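Local coordinates for protein reducing end xylose-releasing exo-oligoxylanase (Paenibacillus barengoltzii G22, PDB 5YXT) that probably cleaves xylose units from the reducing end of xylo-oligosaccharides, as a family 8 glycoside hydrolase that takes part in xylan breakdown, at residues Y13-A18 with E25-R30; T96-T101 with W111-D116; A223-L228 with E274-D279; P314-V319 with G352-Y357. All coordinates share one frame; numbering follows the deposited sequence.

Contact 1 of 4, residues Y13-A18 with E25-R30; sequences YRNLLA and EAIQRR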
loop_
_atom_site.group_PDB
_atom_site.type_symbol
_atom_site.label_atom_id
_atom_site.label_comp_id
_atom_site.label_asym_id
_atom_site.label_seq_id
_atom_site.Cartn_x
_atom_site.Cartn_y
_atom_site.Cartn_z
ATOM N N TYR C 13 21.882 -12.214 -12.367
ATOM C CA TYR C 13 21.526 -10.936 -11.774
ATOM C C TYR C 13 20.166 -10.483 -12.269
ATOM O O TYR C 13 19.833 -10.639 -13.446
ATOM C CB TYR C 13 22.591 -9.885 -12.096
ATOM C CG TYR C 13 23.917 -10.249 -11.485
ATOM C CD1 TYR C 13 24.764 -11.176 -12.095
ATOM C CD2 TYR C 13 24.305 -9.701 -10.277
ATOM C CE1 TYR C 13 25.967 -11.528 -11.518
ATOM C CE2 TYR C 13 25.498 -10.033 -9.705
ATOM C CZ TYR C 13 26.325 -10.945 -10.319
ATOM O OH TYR C 13 27.514 -11.260 -9.710
ATOM N N ARG C 14 19.391 -9.920 -11.351
ATOM C CA ARG C 14 18.099 -9.337 -11.678
ATOM C C ARG C 14 18.293 -8.021 -12.423
ATOM O O ARG C 14 19.087 -7.175 -12.006
ATOM C CB ARG C 14 17.322 -9.126 -10.378
ATOM C CG ARG C 14 15.871 -8.708 -10.479
ATOM C CD ARG C 14 15.056 -9.209 -9.250
ATOM N NE ARG C 14 15.482 -8.617 -7.980
ATOM C CZ ARG C 14 16.375 -9.163 -7.166
ATOM N NH1 ARG C 14 16.927 -10.314 -7.497
ATOM N NH2 ARG C 14 16.722 -8.568 -6.018
ATOM N N ASN C 15 17.592 -7.854 -13.541
ATOM C CA ASN C 15 17.478 -6.552 -14.201
ATOM C C ASN C 15 16.153 -5.978 -13.720
ATOM O O ASN C 15 15.110 -6.171 -14.347
ATOM C CB ASN C 15 17.531 -6.664 -15.723
ATOM C CG ASN C 15 17.437 -5.307 -16.419
ATOM O OD1 ASN C 15 16.952 -4.326 -15.842
ATOM N ND2 ASN C 15 17.892 -5.248 -17.670
ATOM N N LEU C 16 16.208 -5.276 -12.584
ATOM C CA LEU C 16 14.988 -4.841 -11.915
ATOM C C LEU C 16 14.180 -3.887 -12.789
ATOM O O LEU C 16 12.950 -3.960 -12.813
ATOM C CB LEU C 16 15.328 -4.185 -10.574
ATOM C CG LEU C 16 14.120 -4.065 -9.638
ATOM C CD1 LEU C 16 13.468 -5.417 -9.466
ATOM C CD2 LEU C 16 14.468 -3.454 -8.270
ATOM N N LEU C 17 14.851 -2.983 -13.510
ATOM C CA LEU C 17 14.124 -2.057 -14.378
ATOM C C LEU C 17 13.312 -2.814 -15.424
ATOM O O LEU C 17 12.142 -2.495 -15.666
ATOM C CB LEU C 17 15.100 -1.096 -15.053
ATOM C CG LEU C 17 15.736 -0.060 -14.123
ATOM C CD1 LEU C 17 16.960 0.609 -14.743
ATOM C CD2 LEU C 17 14.707 0.966 -13.725
ATOM N N ALA C 18 13.912 -3.837 -16.035
ATOM C CA ALA C 18 13.183 -4.622 -17.026
ATOM C C ALA C 18 12.049 -5.397 -16.375
ATOM O O ALA C 18 10.954 -5.490 -16.939
ATOM C CB ALA C 18 14.136 -5.565 -17.754
ATOM N N GLU C 25 15.811 -1.960 -24.242
ATOM C CA GLU C 25 16.551 -1.012 -25.069
ATOM C C GLU C 25 16.712 0.334 -24.368
ATOM O O GLU C 25 17.813 0.892 -24.328
ATOM N N ALA C 26 15.623 0.876 -23.812
ATOM C CA ALA C 26 15.720 2.170 -23.138
ATOM C C ALA C 26 16.616 2.097 -21.910
ATOM O O ALA C 26 17.277 3.081 -21.564
ATOM C CB ALA C 26 14.334 2.679 -22.736
ATOM N N ILE C 27 16.631 0.955 -21.225
ATOM C CA ILE C 27 17.501 0.799 -20.061
ATOM C C ILE C 27 18.964 0.899 -20.480
ATOM O O ILE C 27 19.752 1.651 -19.889
ATOM C CB ILE C 27 17.195 -0.531 -19.348
ATOM C CG1 ILE C 27 15.799 -0.497 -18.727
ATOM C CG2 ILE C 27 18.232 -0.846 -18.286
ATOM C CD1 ILE C 27 15.182 -1.863 -18.554
ATOM N N GLN C 28 19.340 0.164 -21.531
ATOM C CA GLN C 28 20.708 0.199 -22.031
ATOM C C GLN C 28 21.109 1.603 -22.471
ATOM O O GLN C 28 22.243 2.036 -22.228
ATOM C CB GLN C 28 20.860 -0.786 -23.194
ATOM C CG GLN C 28 21.137 -2.215 -22.768
ATOM C CD GLN C 28 22.424 -2.339 -21.971
ATOM O OE1 GLN C 28 22.477 -3.036 -20.955
ATOM N NE2 GLN C 28 23.468 -1.655 -22.426
ATOM N N ARG C 29 20.203 2.325 -23.140
ATOM C CA ARG C 29 20.530 3.672 -23.599
ATOM C C ARG C 29 20.703 4.625 -22.424
ATOM O O ARG C 29 21.591 5.475 -22.437
ATOM C CB ARG C 29 19.449 4.189 -24.551
ATOM N N ARG C 30 19.866 4.493 -21.392
ATOM C CA ARG C 30 20.017 5.335 -20.209
ATOM C C ARG C 30 21.368 5.115 -19.539
ATOM O O ARG C 30 22.046 6.075 -19.154
ATOM C CB ARG C 30 18.883 5.063 -19.226
ATOM C CG ARG C 30 18.796 6.069 -18.088
ATOM C CD ARG C 30 18.513 7.484 -18.586
ATOM N NE ARG C 30 17.104 7.654 -18.918
ATOM C CZ ARG C 30 16.124 7.727 -18.024
ATOM N NH1 ARG C 30 16.400 7.659 -16.729
ATOM N NH2 ARG C 30 14.866 7.871 -18.429
#

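Contact 2 of 4, residues T96-T101 with W111-D116; sequences TYMYMT and WSCAPD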
loop_
_atom_site.group_PDB
_atom_site.type_symbol
_atom_site.label_atom_id
_atom_site.label_comp_id
_atom_site.label_asym_id
_atom_site.label_seq_id
_atom_site.Cartn_x
_atom_site.Cartn_y
_atom_site.Cartn_z
ATOM N N THR C 96 50.141 7.568 -7.260
ATOM C CA THR C 96 51.231 8.530 -7.380
ATOM C C THR C 96 51.119 9.654 -6.361
ATOM O O THR C 96 52.143 10.142 -5.873
ATOM C CB THR C 96 51.289 9.110 -8.792
ATOM O OG1 THR C 96 50.092 9.846 -9.060
ATOM C CG2 THR C 96 51.442 8.016 -9.812
ATOM N N TYR C 97 49.901 10.060 -6.005
ATOM C CA TYR C 97 49.695 11.235 -5.173
ATOM C C TYR C 97 49.048 10.940 -3.832
ATOM O O TYR C 97 49.243 11.709 -2.890
ATOM C CB TYR C 97 48.824 12.257 -5.915
ATOM C CG TYR C 97 49.466 12.840 -7.152
ATOM C CD1 TYR C 97 48.888 12.661 -8.403
ATOM C CD2 TYR C 97 50.633 13.593 -7.067
ATOM C CE1 TYR C 97 49.463 13.201 -9.538
ATOM C CE2 TYR C 97 51.219 14.137 -8.203
ATOM C CZ TYR C 97 50.626 13.939 -9.432
ATOM O OH TYR C 97 51.187 14.471 -10.566
ATOM N N MET C 98 48.276 9.859 -3.719
ATOM C CA MET C 98 47.500 9.597 -2.515
ATOM C C MET C 98 48.076 8.498 -1.632
ATOM O O MET C 98 47.873 8.536 -0.412
ATOM C CB MET C 98 46.059 9.239 -2.895
ATOM C CG MET C 98 45.305 10.427 -3.480
ATOM S SD MET C 98 43.600 10.037 -3.883
ATOM C CE MET C 98 43.682 9.513 -5.534
ATOM N N TYR C 99 48.780 7.531 -2.202
ATOM C CA TYR C 99 49.352 6.457 -1.398
ATOM C C TYR C 99 50.405 7.015 -0.449
ATOM O O TYR C 99 51.311 7.739 -0.872
ATOM C CB TYR C 99 49.964 5.379 -2.293
ATOM C CG TYR C 99 50.524 4.209 -1.522
ATOM C CD1 TYR C 99 49.680 3.316 -0.878
ATOM C CD2 TYR C 99 51.891 3.999 -1.439
ATOM C CE1 TYR C 99 50.178 2.244 -0.171
ATOM C CE2 TYR C 99 52.405 2.923 -0.736
ATOM C CZ TYR C 99 51.543 2.051 -0.101
ATOM O OH TYR C 99 52.046 0.982 0.606
ATOM N N MET C 100 50.272 6.688 0.842
ATOM C CA MET C 100 51.130 7.222 1.893
ATOM C C MET C 100 52.262 6.249 2.216
ATOM O O MET C 100 52.020 5.072 2.509
ATOM C CB MET C 100 50.307 7.528 3.145
ATOM C CG MET C 100 49.387 8.725 2.971
ATOM S SD MET C 100 48.554 9.132 4.519
ATOM C CE MET C 100 49.845 10.145 5.212
ATOM N N THR C 101 53.496 6.748 2.183
ATOM C CA THR C 101 54.671 5.924 2.440
ATOM C C THR C 101 55.342 6.203 3.783
ATOM O O THR C 101 56.358 5.572 4.092
ATOM C CB THR C 101 55.692 6.111 1.311
ATOM O OG1 THR C 101 55.949 7.510 1.136
ATOM C CG2 THR C 101 55.142 5.550 0.016
ATOM N N TRP C 111 43.036 10.680 2.273
ATOM C CA TRP C 111 41.669 10.737 1.770
ATOM C C TRP C 111 41.438 11.952 0.878
ATOM O O TRP C 111 40.609 11.883 -0.032
ATOM C CB TRP C 111 40.664 10.707 2.927
ATOM C CG TRP C 111 40.536 11.986 3.721
ATOM C CD1 TRP C 111 41.353 12.407 4.732
ATOM C CD2 TRP C 111 39.511 12.982 3.599
ATOM N NE1 TRP C 111 40.910 13.604 5.233
ATOM C CE2 TRP C 111 39.779 13.977 4.559
ATOM C CE3 TRP C 111 38.393 13.129 2.774
ATOM C CZ2 TRP C 111 38.987 15.108 4.700
ATOM C CZ3 TRP C 111 37.603 14.254 2.919
ATOM C CH2 TRP C 111 37.903 15.226 3.874
ATOM N N SER C 112 42.186 13.040 1.067
ATOM C CA SER C 112 41.887 14.300 0.388
ATOM C C SER C 112 43.150 14.904 -0.210
ATOM O O SER C 112 44.120 15.168 0.509
ATOM C CB SER C 112 41.237 15.293 1.352
ATOM O OG SER C 112 41.181 16.579 0.768
ATOM N N CYS C 113 43.123 15.149 -1.516
ATOM C CA CYS C 113 44.204 15.814 -2.226
ATOM C C CYS C 113 43.626 16.914 -3.109
ATOM O O CYS C 113 42.448 16.898 -3.483
ATOM C CB CYS C 113 45.014 14.828 -3.084
ATOM S SG CYS C 113 45.971 13.632 -2.135
ATOM N N ALA C 114 44.464 17.858 -3.445
ATOM C CA ALA C 114 44.024 18.848 -4.407
ATOM C C ALA C 114 44.186 18.303 -5.831
ATOM O O ALA C 114 44.956 17.366 -6.058
ATOM C CB ALA C 114 44.821 20.134 -4.232
ATOM N N PRO C 115 43.469 18.869 -6.809
ATOM C CA PRO C 115 43.538 18.319 -8.173
ATOM C C PRO C 115 44.934 18.329 -8.752
ATOM O O PRO C 115 45.211 17.564 -9.684
ATOM C CB PRO C 115 42.602 19.236 -8.972
ATOM C CG PRO C 115 41.732 19.871 -7.973
ATOM C CD PRO C 115 42.544 20.011 -6.732
ATOM N N ASP C 116 45.821 19.173 -8.233
ATOM C CA ASP C 116 47.218 19.148 -8.629
ATOM C C ASP C 116 47.989 17.993 -8.013
ATOM O O ASP C 116 49.107 17.717 -8.456
ATOM C CB ASP C 116 47.889 20.468 -8.253
ATOM C CG ASP C 116 48.279 20.524 -6.800
ATOM O OD1 ASP C 116 47.386 20.619 -5.941
ATOM O OD2 ASP C 116 49.476 20.478 -6.497
HETATM O O HOH W 1 49.028 15.928 -11.459
#

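Contact 3 of 4, residues A223-L228 with E274-D279; sequences ASRQYL and EWFAAD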
loop_
_atom_site.group_PDB
_atom_site.type_symbol
_atom_site.label_atom_id
_atom_site.label_comp_id
_atom_site.label_asym_id
_atom_site.label_seq_id
_atom_site.Cartn_x
_atom_site.Cartn_y
_atom_site.Cartn_z
ATOM N N ALA C 223 29.189 -9.815 11.434
ATOM C CA ALA C 223 29.140 -8.752 12.438
ATOM C C ALA C 223 28.521 -7.477 11.879
ATOM O O ALA C 223 27.781 -6.783 12.578
ATOM C CB ALA C 223 30.540 -8.447 12.982
ATOM N N SER C 224 28.855 -7.122 10.639
ATOM C CA SER C 224 28.308 -5.905 10.068
ATOM C C SER C 224 26.816 -6.043 9.783
ATOM O O SER C 224 26.070 -5.068 9.912
ATOM C CB SER C 224 29.068 -5.538 8.785
ATOM O OG SER C 224 30.232 -4.782 9.088
ATOM N N ARG C 225 26.364 -7.232 9.374
ATOM C CA ARG C 225 24.934 -7.414 9.156
ATOM C C ARG C 225 24.164 -7.224 10.451
ATOM O O ARG C 225 23.142 -6.529 10.482
ATOM C CB ARG C 225 24.657 -8.789 8.562
ATOM C CG ARG C 225 24.940 -8.830 7.102
ATOM C CD ARG C 225 24.498 -10.128 6.463
ATOM N NE ARG C 225 24.978 -10.131 5.095
ATOM C CZ ARG C 225 25.875 -10.985 4.623
ATOM N NH1 ARG C 225 26.369 -11.943 5.405
ATOM N NH2 ARG C 225 26.256 -10.892 3.360
ATOM N N GLN C 226 24.657 -7.821 11.537
ATOM C CA GLN C 226 24.004 -7.650 12.832
ATOM C C GLN C 226 24.079 -6.204 13.302
ATOM O O GLN C 226 23.131 -5.690 13.913
ATOM C CB GLN C 226 24.651 -8.550 13.881
ATOM C CG GLN C 226 24.601 -10.026 13.611
ATOM C CD GLN C 226 25.369 -10.793 14.665
ATOM O OE1 GLN C 226 26.291 -10.253 15.288
ATOM N NE2 GLN C 226 24.992 -12.048 14.884
ATOM N N TYR C 227 25.211 -5.540 13.047
ATOM C CA TYR C 227 25.386 -4.177 13.530
ATOM C C TYR C 227 24.349 -3.242 12.926
ATOM O O TYR C 227 23.818 -2.362 13.610
ATOM C CB TYR C 227 26.800 -3.679 13.217
ATOM C CG TYR C 227 26.950 -2.205 13.516
ATOM C CD1 TYR C 227 27.077 -1.767 14.826
ATOM C CD2 TYR C 227 26.929 -1.256 12.499
ATOM C CE1 TYR C 227 27.190 -0.446 15.120
ATOM C CE2 TYR C 227 27.049 0.096 12.789
ATOM C CZ TYR C 227 27.178 0.484 14.109
ATOM O OH TYR C 227 27.296 1.805 14.439
ATOM N N LEU C 228 24.027 -3.427 11.648
ATOM C CA LEU C 228 23.060 -2.538 11.024
ATOM C C LEU C 228 21.689 -2.627 11.684
ATOM O O LEU C 228 20.928 -1.651 11.618
ATOM C CB LEU C 228 22.973 -2.832 9.528
ATOM C CG LEU C 228 24.249 -2.482 8.759
ATOM C CD1 LEU C 228 24.120 -2.910 7.300
ATOM C CD2 LEU C 228 24.537 -0.978 8.867
ATOM N N GLU C 274 20.682 -8.487 -2.912
ATOM C CA GLU C 274 20.763 -9.049 -4.257
ATOM C C GLU C 274 21.937 -10.014 -4.388
ATOM O O GLU C 274 21.799 -11.071 -5.010
ATOM C CB GLU C 274 20.862 -7.939 -5.313
ATOM C CG GLU C 274 21.315 -8.411 -6.714
ATOM C CD GLU C 274 20.272 -9.260 -7.474
ATOM O OE1 GLU C 274 19.283 -9.744 -6.872
ATOM O OE2 GLU C 274 20.455 -9.459 -8.700
ATOM N N TRP C 275 23.092 -9.680 -3.804
ATOM C CA TRP C 275 24.283 -10.508 -3.998
ATOM C C TRP C 275 24.281 -11.755 -3.129
ATOM O O TRP C 275 24.814 -12.789 -3.548
ATOM C CB TRP C 275 25.565 -9.728 -3.691
ATOM C CG TRP C 275 26.047 -8.837 -4.801
ATOM C CD1 TRP C 275 25.401 -8.550 -5.967
ATOM C CD2 TRP C 275 27.271 -8.106 -4.826
ATOM N NE1 TRP C 275 26.153 -7.683 -6.718
ATOM C CE2 TRP C 275 27.305 -7.392 -6.034
ATOM C CE3 TRP C 275 28.340 -7.977 -3.934
ATOM C CZ2 TRP C 275 28.374 -6.566 -6.379
ATOM C CZ3 TRP C 275 29.400 -7.163 -4.276
ATOM C CH2 TRP C 275 29.414 -6.470 -5.486
ATOM N N PHE C 276 23.720 -11.681 -1.925
ATOM C CA PHE C 276 23.856 -12.771 -0.969
ATOM C C PHE C 276 22.557 -13.209 -0.324
ATOM O O PHE C 276 22.512 -14.329 0.192
ATOM C CB PHE C 276 24.874 -12.398 0.122
ATOM C CG PHE C 276 26.284 -12.406 -0.384
ATOM C CD1 PHE C 276 26.979 -13.604 -0.505
ATOM C CD2 PHE C 276 26.883 -11.244 -0.811
ATOM C CE1 PHE C 276 28.262 -13.631 -1.007
ATOM C CE2 PHE C 276 28.175 -11.260 -1.312
ATOM C CZ PHE C 276 28.859 -12.450 -1.411
ATOM N N ALA C 277 21.511 -12.385 -0.343
ATOM C CA ALA C 277 20.191 -12.739 0.185
ATOM C C ALA C 277 20.314 -13.416 1.550
ATOM O O ALA C 277 19.685 -14.439 1.826
ATOM C CB ALA C 277 19.421 -13.609 -0.814
ATOM N N ALA C 278 21.132 -12.812 2.412
ATOM C CA ALA C 278 21.613 -13.452 3.632
ATOM C C ALA C 278 20.810 -13.108 4.876
ATOM O O ALA C 278 20.764 -13.912 5.809
ATOM C CB ALA C 278 23.071 -13.066 3.896
ATOM N N ASP C 279 20.206 -11.929 4.941
ATOM C CA ASP C 279 19.549 -11.466 6.161
ATOM C C ASP C 279 18.198 -10.889 5.785
ATOM O O ASP C 279 18.124 -9.769 5.251
ATOM C CB ASP C 279 20.404 -10.436 6.890
ATOM C CG ASP C 279 19.784 -9.979 8.198
ATOM O OD1 ASP C 279 18.719 -10.507 8.591
ATOM O OD2 ASP C 279 20.377 -9.093 8.841
HETATM O O HOH W 2 22.141 -6.760 7.754
#

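Contact 4 of 4, residues P314-V319 with G352-Y357; sequences PALHPV and GKRRYY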
loop_
_atom_site.group_PDB
_atom_site.type_symbol
_atom_site.label_atom_id
_atom_site.label_comp_id
_atom_site.label_asym_id
_atom_site.label_seq_id
_atom_site.Cartn_x
_atom_site.Cartn_y
_atom_site.Cartn_z
ATOM N N PRO C 314 17.957 21.952 4.233
ATOM C CA PRO C 314 17.620 21.009 3.165
ATOM C C PRO C 314 18.734 19.995 2.955
ATOM O O PRO C 314 19.889 20.211 3.325
ATOM C CB PRO C 314 17.461 21.911 1.932
ATOM C CG PRO C 314 17.360 23.304 2.468
ATOM C CD PRO C 314 18.163 23.313 3.717
ATOM N N ALA C 315 18.363 18.873 2.343
ATOM C CA ALA C 315 19.343 17.890 1.897
ATOM C C ALA C 315 20.319 18.532 0.917
ATOM O O ALA C 315 19.906 19.229 -0.015
ATOM C CB ALA C 315 18.629 16.706 1.232
ATOM N N LEU C 316 21.620 18.316 1.139
ATOM C CA LEU C 316 22.610 18.787 0.163
ATOM C C LEU C 316 22.558 17.997 -1.137
ATOM O O LEU C 316 22.823 18.549 -2.212
ATOM C CB LEU C 316 24.032 18.707 0.724
ATOM C CG LEU C 316 24.689 19.891 1.422
ATOM C CD1 LEU C 316 24.387 21.213 0.680
ATOM C CD2 LEU C 316 24.320 19.961 2.917
ATOM N N HIS C 317 22.243 16.709 -1.063
ATOM C CA HIS C 317 22.293 15.816 -2.221
ATOM C C HIS C 317 20.983 15.050 -2.371
ATOM O O HIS C 317 20.934 13.825 -2.191
ATOM C CB HIS C 317 23.481 14.864 -2.091
ATOM C CG HIS C 317 24.778 15.569 -1.868
ATOM N ND1 HIS C 317 25.424 16.265 -2.868
ATOM C CD2 HIS C 317 25.527 15.725 -0.752
ATOM C CE1 HIS C 317 26.532 16.797 -2.383
ATOM N NE2 HIS C 317 26.618 16.484 -1.101
ATOM N N PRO C 318 19.897 15.744 -2.719
ATOM C CA PRO C 318 18.603 15.051 -2.849
ATOM C C PRO C 318 18.535 14.058 -3.997
ATOM O O PRO C 318 17.774 13.088 -3.909
ATOM C CB PRO C 318 17.609 16.206 -3.044
ATOM C CG PRO C 318 18.421 17.313 -3.611
ATOM C CD PRO C 318 19.756 17.200 -2.923
ATOM N N VAL C 319 19.288 14.267 -5.078
ATOM C CA VAL C 319 19.309 13.268 -6.146
ATOM C C VAL C 319 20.014 12.003 -5.674
ATOM O O VAL C 319 19.566 10.881 -5.951
ATOM C CB VAL C 319 19.966 13.863 -7.406
ATOM C CG1 VAL C 319 20.305 12.777 -8.411
ATOM C CG2 VAL C 319 19.034 14.906 -8.008
ATOM N N GLY C 352 25.542 21.409 -12.095
ATOM C CA GLY C 352 25.905 22.419 -11.121
ATOM C C GLY C 352 27.036 21.982 -10.217
ATOM O O GLY C 352 27.638 20.915 -10.368
ATOM N N LYS C 353 27.305 22.830 -9.222
ATOM C CA LYS C 353 28.516 22.689 -8.423
ATOM C C LYS C 353 28.452 21.560 -7.393
ATOM O O LYS C 353 29.505 21.118 -6.929
ATOM C CB LYS C 353 28.819 24.011 -7.717
ATOM N N ARG C 354 27.265 21.079 -7.023
ATOM C CA ARG C 354 27.135 20.064 -5.984
ATOM C C ARG C 354 26.863 18.668 -6.549
ATOM O O ARG C 354 26.452 17.774 -5.802
ATOM C CB ARG C 354 26.031 20.459 -5.001
ATOM C CG ARG C 354 26.509 21.357 -3.868
ATOM C CD ARG C 354 25.491 22.434 -3.548
ATOM N NE ARG C 354 25.587 22.889 -2.160
ATOM C CZ ARG C 354 26.525 23.715 -1.695
ATOM N NH1 ARG C 354 26.525 24.068 -0.415
ATOM N NH2 ARG C 354 27.461 24.189 -2.505
ATOM N N ARG C 355 27.125 18.457 -7.835
ATOM C CA ARG C 355 26.658 17.274 -8.557
ATOM C C ARG C 355 27.463 16.007 -8.288
ATOM O O ARG C 355 26.994 14.916 -8.634
ATOM C CB ARG C 355 26.689 17.559 -10.053
ATOM C CG ARG C 355 28.113 17.710 -10.582
ATOM C CD ARG C 355 28.113 18.019 -12.066
ATOM N NE ARG C 355 29.460 18.093 -12.628
ATOM C CZ ARG C 355 30.189 19.204 -12.668
ATOM N NH1 ARG C 355 29.693 20.333 -12.167
ATOM N NH2 ARG C 355 31.408 19.184 -13.206
ATOM N N TYR C 356 28.651 16.112 -7.693
ATOM C CA TYR C 356 29.572 14.978 -7.673
ATOM C C TYR C 356 29.020 13.812 -6.854
ATOM O O TYR C 356 28.963 12.673 -7.334
ATOM C CB TYR C 356 30.930 15.438 -7.143
ATOM C CG TYR C 356 31.715 14.408 -6.367
ATOM C CD1 TYR C 356 32.565 13.514 -7.010
ATOM C CD2 TYR C 356 31.634 14.356 -4.983
ATOM C CE1 TYR C 356 33.297 12.583 -6.283
ATOM C CE2 TYR C 356 32.342 13.434 -4.262
ATOM C CZ TYR C 356 33.175 12.557 -4.904
ATOM O OH TYR C 356 33.874 11.649 -4.141
ATOM N N TYR C 357 28.601 14.073 -5.612
ATOM C CA TYR C 357 28.128 12.982 -4.758
ATOM C C TYR C 357 26.811 12.409 -5.282
ATOM O O TYR C 357 26.631 11.182 -5.315
ATOM C CB TYR C 357 27.995 13.476 -3.314
ATOM C CG TYR C 357 27.718 12.392 -2.282
ATOM C CD1 TYR C 357 28.643 11.374 -2.029
ATOM C CD2 TYR C 357 26.530 12.384 -1.568
ATOM C CE1 TYR C 357 28.381 10.382 -1.081
ATOM C CE2 TYR C 357 26.265 11.400 -0.621
ATOM C CZ TYR C 357 27.193 10.415 -0.382
ATOM O OH TYR C 357 26.909 9.462 0.553
#

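Contact 1 of 4, residues Y13-A18 with E25-R30
Two consecutive helices near the N-terminus pack where the start of helix 16-20, at L17 and A18, meets I27 of helix 24-40. I27 is the one residue of 25-30 that touches 13-18. Its CG1 branch lies anti to the carbonyl carbon (chi1 -67°) and carries CD1 across to the first turn of the shorter helix, where it meets L17 CB at 3.6 Å and A18 CB at 3.9 Å. The other branch, I27 CG2, lies 4.0 Å from L17 CD1, and the two side chains pass at a slant. Beside them N15 caps helix 16-20: its OD1 accepts from A18 N at 3.1 Å, a nearly straight bond at 165°, although the donor stands above the amide plane. I27 CD1 rests against this cap, 3.4 Å from A18 N and 4.1 Å from N15 OD1. With an alanine in the asparagine's place, A18 N is likely to lose its side-chain acceptor, and the first turn would be held less firmly. L17 also touches L366 and L369 of helix 355-369, and V341 and W345 of helix 335-345. No hydrogen bond crosses between 13-18 and 25-30, which implies that apolar packing joins them while the polar cap serves its own helix.

Contact 2 of 4, residues T96-T101 with W111-D116
The phenol ring of Y97 has the backbone oxygen of D116 over one face, 4.1 Å above the plane and displaced toward the rim, near CE2 and CZ. On the opposite face lies CB of its chain neighbour T96, again off centre. The indole of W93, one helical turn back, meets the same ring with the planes inclined at about 55°. At the phenol tip, a water sits 2.8 Å from Y97 OH and gives a weak bond of 3.5 Å to D116 O, so that the carbonyl lies over the ring and is bridged, weakly, to the hydroxyl by solvent.

Deeper in, the contact is made by sulfur and methylene groups. C113 points its side chain at the helix end, and SG comes 3.5 Å from M98 CG and 3.9 Å from Y97 O. M98 CG lies anti to its own carbonyl carbon (chi1 -68°), which brings it against that sulfur. The carbonyl of Y97 is satisfied by a hydrogen bond from R119 NE.

The segments join the C-terminal end of helix 84-98 to 112-113, an outermost strand of the four-stranded antiparallel sheet. A backbone hydrogen bond between M98 and A110, the residue just before W111, ties the two segments together. W93 of helix 84-98 touches both M98 and C113, M98 also packs on T68 and M71 of helix 68-80, and Y97 and P115 reach strand 55-60.

Contact 3 of 4, residues A223-L228 with E274-D279
Helix 214-231 passes the C-terminal end of helix 263-276 with R225 CA 7.4 Å from D279 CA, just after A277 has left the helical path with a positive phi of 45°. Both helices are consistent with the (alpha/alpha)6 barrel of family 8 glycoside hydrolases. R225 carries the contact. Its chain is extended from CG to NE and presents one face of the guanidinium to the methyl group of A278, whose CB stands 3.5 Å above the guanidinium plane and over its centre, with R225 CZ the nearest atom at 3.6 Å. F276 crosses the arginine at about a right angle, and its CB lies 3.8 Å from R225 NH2. The charge itself is met by carboxylates outside the two segments, D272 at NE and E203 at NH1, so A278 and F276 pack on a guanidinium already held by salt bridges. D279 slides past R225 in the opposite direction, CB against CD at 4.1 Å. Its carboxylate is engaged elsewhere: OD1 accepts from W281 N at the start of the next helix, and OD2 from H229 NE2. A water completes the join, donating to R225 O at 2.9 Å and to D279 OD2 at 3.1 Å.

Contact 4 of 4, residues P314-V319 with G352-Y357
L316, in the lead-in to helix 318-327, meets R354 just before the start of helix 355-369, in the (alpha/alpha)6 barrel expected of this family. L316 CD1 lies at the edge of the R354 guanidinium, 3.5 Å from NE, while L316 CB covers one face of the next residue's imidazole. H317, at the N-cap position, turns its ring in toward the second segment. On the face opposite L316 sits Y357, with CB 3.8 Å from the imidazole centroid and only 12° off its normal, a CH-pi contact. The Y357 ring, its CG anti to the backbone N (chi1 -171°), then offers its edge to that face in a T-shaped pair, planes at 65° and centroids 5.1 Å apart. D358 OD1 hydrogen-bonds to H317 ND1 and, with L316 CB and Y357 on the two faces, should restrict the imidazole's rotation. A serine in place of H317 would probably open a gap between L316 and Y357 and leave D358 without this mate. The hydroxyl of Y357 bonds to S260 O, and its ring atom CD2 approaches H317 CD2 to 3.6 Å.

Only contacts 1 and 3 touch directly, although their centres are 25 Å apart: R14 NH1 forms a salt bridge with E274 OE1, and Y13 CE2 packs 3.9 Å from W275 NE1, which ties the N-terminal chain to helix 263-276. That same helix meets contact 4 at its other end, where Y263 and R264 touch A315 and Y357. Helix 355-369 runs from contact 4 to contact 1, the nearest atoms of the two contacts being about 11 Å apart. Contact 2 lies across the chain's centre from contacts 1 and 3; its nearest atoms are about 8 Å from contact 4. No bound ligand lies in any of the four, and their geometry alone does not place them relative to the active site.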